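Local coordinates for pectinesterase A (Erwinia chrysanthemi, PDB 2NTP), which hydrolyses the methyl esters of pectin's galacturonosyl units, releasing methanol in the first step of plant-tissue maceration and soft rot, at residues 154-159 and 175-180. Numbering follows the deposited sequence.
With ADA (alpha-D-galactopyranuronic acid), chain C; ADA (alpha-D-galactopyranuronic acid), chain B.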
ATOM      1  N   ASP A 154       5.815  -0.365  -5.031  1.00  5.01           N
ATOM      2  CA  ASP A 154       4.532  -1.070  -4.851  1.00  5.16           C
ATOM      3  C   ASP A 154       4.301  -1.617  -3.424  1.00  5.06           C
ATOM      4  O   ASP A 154       3.720  -2.690  -3.232  1.00  4.92           O
ATOM      5  CB  ASP A 154       4.382  -2.205  -5.897  1.00  5.23           C
ATOM      6  CG  ASP A 154       4.007  -1.692  -7.285  1.00  6.74           C
ATOM      7  OD1 ASP A 154       4.159  -0.481  -7.550  1.00  9.14           O
ATOM      8  OD2 ASP A 154       3.555  -2.505  -8.121  1.00  7.06           O
ATOM      9  N   THR A 155       4.731  -0.865  -2.417  1.00  4.90           N
ATOM     10  CA  THR A 155       4.604  -1.313  -1.020  1.00  4.76           C
ATOM     11  C   THR A 155       3.194  -1.784  -0.626  1.00  5.09           C
ATOM     12  O   THR A 155       3.040  -2.868  -0.064  1.00  5.11           O
ATOM     13  CB  THR A 155       5.066  -0.206  -0.056  1.00  4.52           C
ATOM     14  OG1 THR A 155       6.401   0.183  -0.411  1.00  4.35           O
ATOM     15  CG2 THR A 155       5.032  -0.696   1.408  1.00  5.23           C
ATOM     16  N   LEU A 156       2.189  -0.961  -0.922  1.00  5.05           N
ATOM     17  CA  LEU A 156       0.801  -1.232  -0.533  1.00  5.06           C
ATOM     18  C   LEU A 156      -0.123  -1.321  -1.744  1.00  5.30           C
ATOM     19  O   LEU A 156      -0.301  -0.339  -2.472  1.00  5.27           O
ATOM     20  CB  LEU A 156       0.292  -0.161   0.433  1.00  5.57           C
ATOM     21  CG  LEU A 156      -1.186  -0.280   0.831  1.00  4.49           C
ATOM     22  CD1 LEU A 156      -1.495  -1.637   1.489  1.00  5.16           C
ATOM     23  CD2 LEU A 156      -1.586   0.879   1.752  1.00  4.85           C
ATOM     24  N   TYR A 157      -0.716  -2.500  -1.920  1.00  5.82           N
ATOM     25  CA  TYR A 157      -1.601  -2.803  -3.042  1.00  6.48           C
ATOM     26  C   TYR A 157      -3.008  -2.905  -2.462  1.00  6.92           C
ATOM     27  O   TYR A 157      -3.329  -3.875  -1.783  1.00  6.97           O
ATOM     28  CB  TYR A 157      -1.181  -4.146  -3.664  1.00  7.02           C
ATOM     29  CG  TYR A 157      -1.772  -4.507  -5.026  1.00  7.23           C
ATOM     30  CD1 TYR A 157      -2.812  -3.772  -5.603  1.00  7.96           C
ATOM     31  CD2 TYR A 157      -1.284  -5.612  -5.732  1.00  8.39           C
ATOM     32  CE1 TYR A 157      -3.348  -4.128  -6.852  1.00  8.19           C
ATOM     33  CE2 TYR A 157      -1.813  -5.976  -6.970  1.00  9.17           C
ATOM     34  CZ  TYR A 157      -2.833  -5.231  -7.525  1.00  9.15           C
ATOM     35  OH  TYR A 157      -3.348  -5.600  -8.751  1.00 10.40           O
ATOM     36  N   VAL A 158      -3.832  -1.887  -2.695  1.00  7.35           N
ATOM     37  CA  VAL A 158      -5.202  -1.876  -2.189  1.00  8.02           C
ATOM     38  C   VAL A 158      -6.212  -2.047  -3.327  1.00  8.74           C
ATOM     39  O   VAL A 158      -6.419  -1.137  -4.127  1.00  8.78           O
ATOM     40  CB  VAL A 158      -5.510  -0.602  -1.341  1.00  7.85           C
ATOM     41  CG1 VAL A 158      -4.948  -0.749   0.075  1.00  8.07           C
ATOM     42  CG2 VAL A 158      -4.953   0.656  -2.007  1.00  7.85           C
ATOM     43  N   SER A 159      -6.821  -3.231  -3.392  1.00  9.87           N
ATOM     44  CA  SER A 159      -7.824  -3.541  -4.412  1.00 11.03           C
ATOM     45  C   SER A 159      -9.183  -3.836  -3.767  1.00 11.82           C
ATOM     46  O   SER A 159      -9.289  -3.901  -2.549  1.00 12.76           O
ATOM     47  CB  SER A 159      -7.351  -4.735  -5.250  1.00 11.16           C
ATOM     48  OG  SER A 159      -8.179  -4.944  -6.382  1.00 11.42           O
ATOM     49  N   ASP A 175       4.992   4.302  -6.825  1.00  5.29           N
ATOM     50  CA  ASP A 175       3.617   3.807  -6.730  1.00  5.35           C
ATOM     51  C   ASP A 175       3.392   3.029  -5.435  1.00  5.33           C
ATOM     52  O   ASP A 175       2.828   1.931  -5.460  1.00  5.64           O
ATOM     53  CB  ASP A 175       3.269   2.926  -7.952  1.00  5.53           C
ATOM     54  CG  ASP A 175       3.398   3.665  -9.284  1.00  5.97           C
ATOM     55  OD1 ASP A 175       3.620   4.886  -9.285  1.00  6.01           O
ATOM     56  OD2 ASP A 175       3.273   3.010 -10.348  1.00  7.12           O
ATOM     57  N   PHE A 176       3.844   3.579  -4.304  1.00  4.99           N
ATOM     58  CA  PHE A 176       3.878   2.768  -3.082  1.00  5.23           C
ATOM     59  C   PHE A 176       2.532   2.589  -2.374  1.00  4.85           C
ATOM     60  O   PHE A 176       2.417   1.781  -1.452  1.00  5.12           O
ATOM     61  CB  PHE A 176       5.077   3.072  -2.153  1.00  5.37           C
ATOM     62  CG  PHE A 176       5.043   4.416  -1.453  1.00  6.10           C
ATOM     63  CD1 PHE A 176       4.356   4.579  -0.247  1.00  6.62           C
ATOM     64  CD2 PHE A 176       5.783   5.493  -1.951  1.00  6.42           C
ATOM     65  CE1 PHE A 176       4.366   5.810   0.434  1.00  5.89           C
ATOM     66  CE2 PHE A 176       5.810   6.727  -1.275  1.00  5.83           C
ATOM     67  CZ  PHE A 176       5.096   6.886  -0.086  1.00  6.18           C
ATOM     68  N   ILE A 177       1.525   3.332  -2.826  1.00  4.41           N
ATOM     69  CA  ILE A 177       0.129   3.025  -2.520  1.00  4.35           C
ATOM     70  C   ILE A 177      -0.563   2.994  -3.865  1.00  4.62           C
ATOM     71  O   ILE A 177      -0.630   4.012  -4.543  1.00  4.30           O
ATOM     72  CB  ILE A 177      -0.550   4.088  -1.627  1.00  4.43           C
ATOM     73  CG1 ILE A 177       0.205   4.252  -0.301  1.00  4.47           C
ATOM     74  CG2 ILE A 177      -2.017   3.705  -1.376  1.00  4.23           C
ATOM     75  CD1 ILE A 177      -0.201   5.499   0.500  1.00  4.81           C
ATOM     76  N   PHE A 178      -1.059   1.829  -4.263  1.00  4.67           N
ATOM     77  CA  PHE A 178      -1.645   1.697  -5.604  1.00  5.18           C
ATOM     78  C   PHE A 178      -2.809   0.718  -5.619  1.00  5.37           C
ATOM     79  O   PHE A 178      -2.925  -0.141  -4.739  1.00  5.44           O
ATOM     80  CB  PHE A 178      -0.572   1.296  -6.637  1.00  5.59           C
ATOM     81  CG  PHE A 178      -0.110  -0.138  -6.529  1.00  5.64           C
ATOM     82  CD1 PHE A 178       0.657  -0.558  -5.444  1.00  5.65           C
ATOM     83  CD2 PHE A 178      -0.430  -1.064  -7.523  1.00  6.07           C
ATOM     84  CE1 PHE A 178       1.079  -1.881  -5.336  1.00  6.15           C
ATOM     85  CE2 PHE A 178       0.004  -2.390  -7.435  1.00  5.76           C
ATOM     86  CZ  PHE A 178       0.762  -2.797  -6.342  1.00  6.45           C
ATOM     87  N   GLY A 179      -3.669   0.854  -6.625  1.00  5.40           N
ATOM     88  CA  GLY A 179      -4.794  -0.065  -6.779  1.00  6.06           C
ATOM     89  C   GLY A 179      -6.133   0.639  -6.866  1.00  6.27           C
ATOM     90  O   GLY A 179      -6.206   1.869  -6.885  1.00  6.24           O
ATOM     91  N   ASP A 180      -7.192  -0.165  -6.922  1.00  6.95           N
ATOM     92  CA  ASP A 180      -8.536   0.302  -7.247  1.00  7.74           C
ATOM     93  C   ASP A 180      -9.462   0.310  -6.035  1.00  7.72           C
ATOM     94  O   ASP A 180     -10.651   0.591  -6.163  1.00  8.03           O
ATOM     95  CB  ASP A 180      -9.131  -0.610  -8.316  1.00  8.48           C
ATOM     96  CG  ASP A 180      -9.185  -2.056  -7.860  1.00 10.13           C
ATOM     97  OD1 ASP A 180      -8.116  -2.701  -7.780  1.00 15.06           O
ATOM     98  OD2 ASP A 180     -10.290  -2.546  -7.564  1.00 14.65           O
TER
HETATM   99  C1  ADA C   3       6.293  -0.439 -13.770  1.00 13.01           C
HETATM  100  C2  ADA C   3       5.284  -0.867 -14.831  1.00 12.40           C
HETATM  101  C3  ADA C   3       3.965  -0.118 -14.627  1.00 12.91           C
HETATM  102  C4  ADA C   3       3.475  -0.295 -13.187  1.00 12.20           C
HETATM  103  C5  ADA C   3       4.561   0.193 -12.225  1.00 12.63           C
HETATM  104  C6  ADA C   3       4.186   0.059 -10.771  1.00 13.13           C
HETATM  105  O2  ADA C   3       5.827  -0.600 -16.129  1.00 13.31           O
HETATM  106  O3  ADA C   3       2.986  -0.592 -15.563  1.00 13.63           O
HETATM  107  O4  ADA C   3       3.238  -1.685 -12.935  1.00 11.38           O
HETATM  108  O5  ADA C   3       5.745  -0.586 -12.457  1.00 11.86           O
HETATM  109  O6B ADA C   3       3.054   0.420 -10.360  1.00 14.32           O
HETATM  110  O6A ADA C   3       5.059  -0.409 -10.013  1.00 13.96           O
HETATM  111  C1  ADA B   5      -0.386  -6.144 -14.121  1.00 16.32           C
HETATM  112  C2  ADA B   5      -1.910  -6.096 -14.004  1.00 16.69           C
HETATM  113  C3  ADA B   5      -2.348  -6.195 -12.541  1.00 17.80           C
HETATM  114  C4  ADA B   5      -1.705  -7.404 -11.853  1.00 18.88           C
HETATM  115  C5  ADA B   5      -0.188  -7.352 -12.041  1.00 18.26           C
HETATM  116  C6  ADA B   5       0.495  -8.545 -11.427  1.00 18.91           C
HETATM  117  O2  ADA B   5      -2.366  -4.866 -14.571  1.00 16.06           O
HETATM  118  O3  ADA B   5      -3.782  -6.244 -12.446  1.00 18.22           O
HETATM  119  O4  ADA B   5      -2.186  -8.629 -12.424  1.00 21.91           O
HETATM  120  O5  ADA B   5       0.125  -7.296 -13.442  1.00 17.16           O
HETATM  121  O6B ADA B   5       0.155  -8.920 -10.285  1.00 17.60           O
HETATM  122  O6A ADA B   5       1.386  -9.114 -12.089  1.00 20.30           O
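Phe178 is sandwiched between Asp154 and Tyr157. On one face of its ring lies the carboxylate of Asp154, with CG 3.4 Å above the plane toward the rim and the two planes 27° apart. The opposite face takes the Tyr157 ring in an offset stack, centroids 4.3 Å apart and planes inclined by 22°. Two torsions set this up: Phe178 CG occupies the crowded position between N and the carbonyl carbon (chi1 73°), while Tyr157 CG stands anti to its N. Beneath the rings the strands run parallel: Phe178 donates N-H to Leu156 O nearly along the C=O axis, and Val158 N returns the bond to Phe178 O at 2.8 Å. Past the strand ends, Ser159 OG donates to the syn lone pair of Asp180 OD1 (2.6 Å).

The stack probably helps hold the tilt of the Asp154 carboxylate, which also touches Gln129; OD1 of this proton donor lies 2.6 Å from O6A of the chain C galacturonate. Asp175, the nucleophile, puts OD2 at 2.6 Å from O6B of the same sugar carboxylate, and its OD1 is salt-bridged to Arg243. With Asp154 OD1 and Asp175 OD2 just 4.6 Å apart, the nearby negative charge would tend to favour a protonated Asp154, consistent with its role, while Arg243 probably keeps Asp175 ionised. Substrate-binding Trp245 meets the Phe178 ring obliquely. Paired aspartates on adjacent coils of a right-handed parallel beta-helix, with Gln153 and Arg243 beside them, are characteristic of the pectin methylesterase active site.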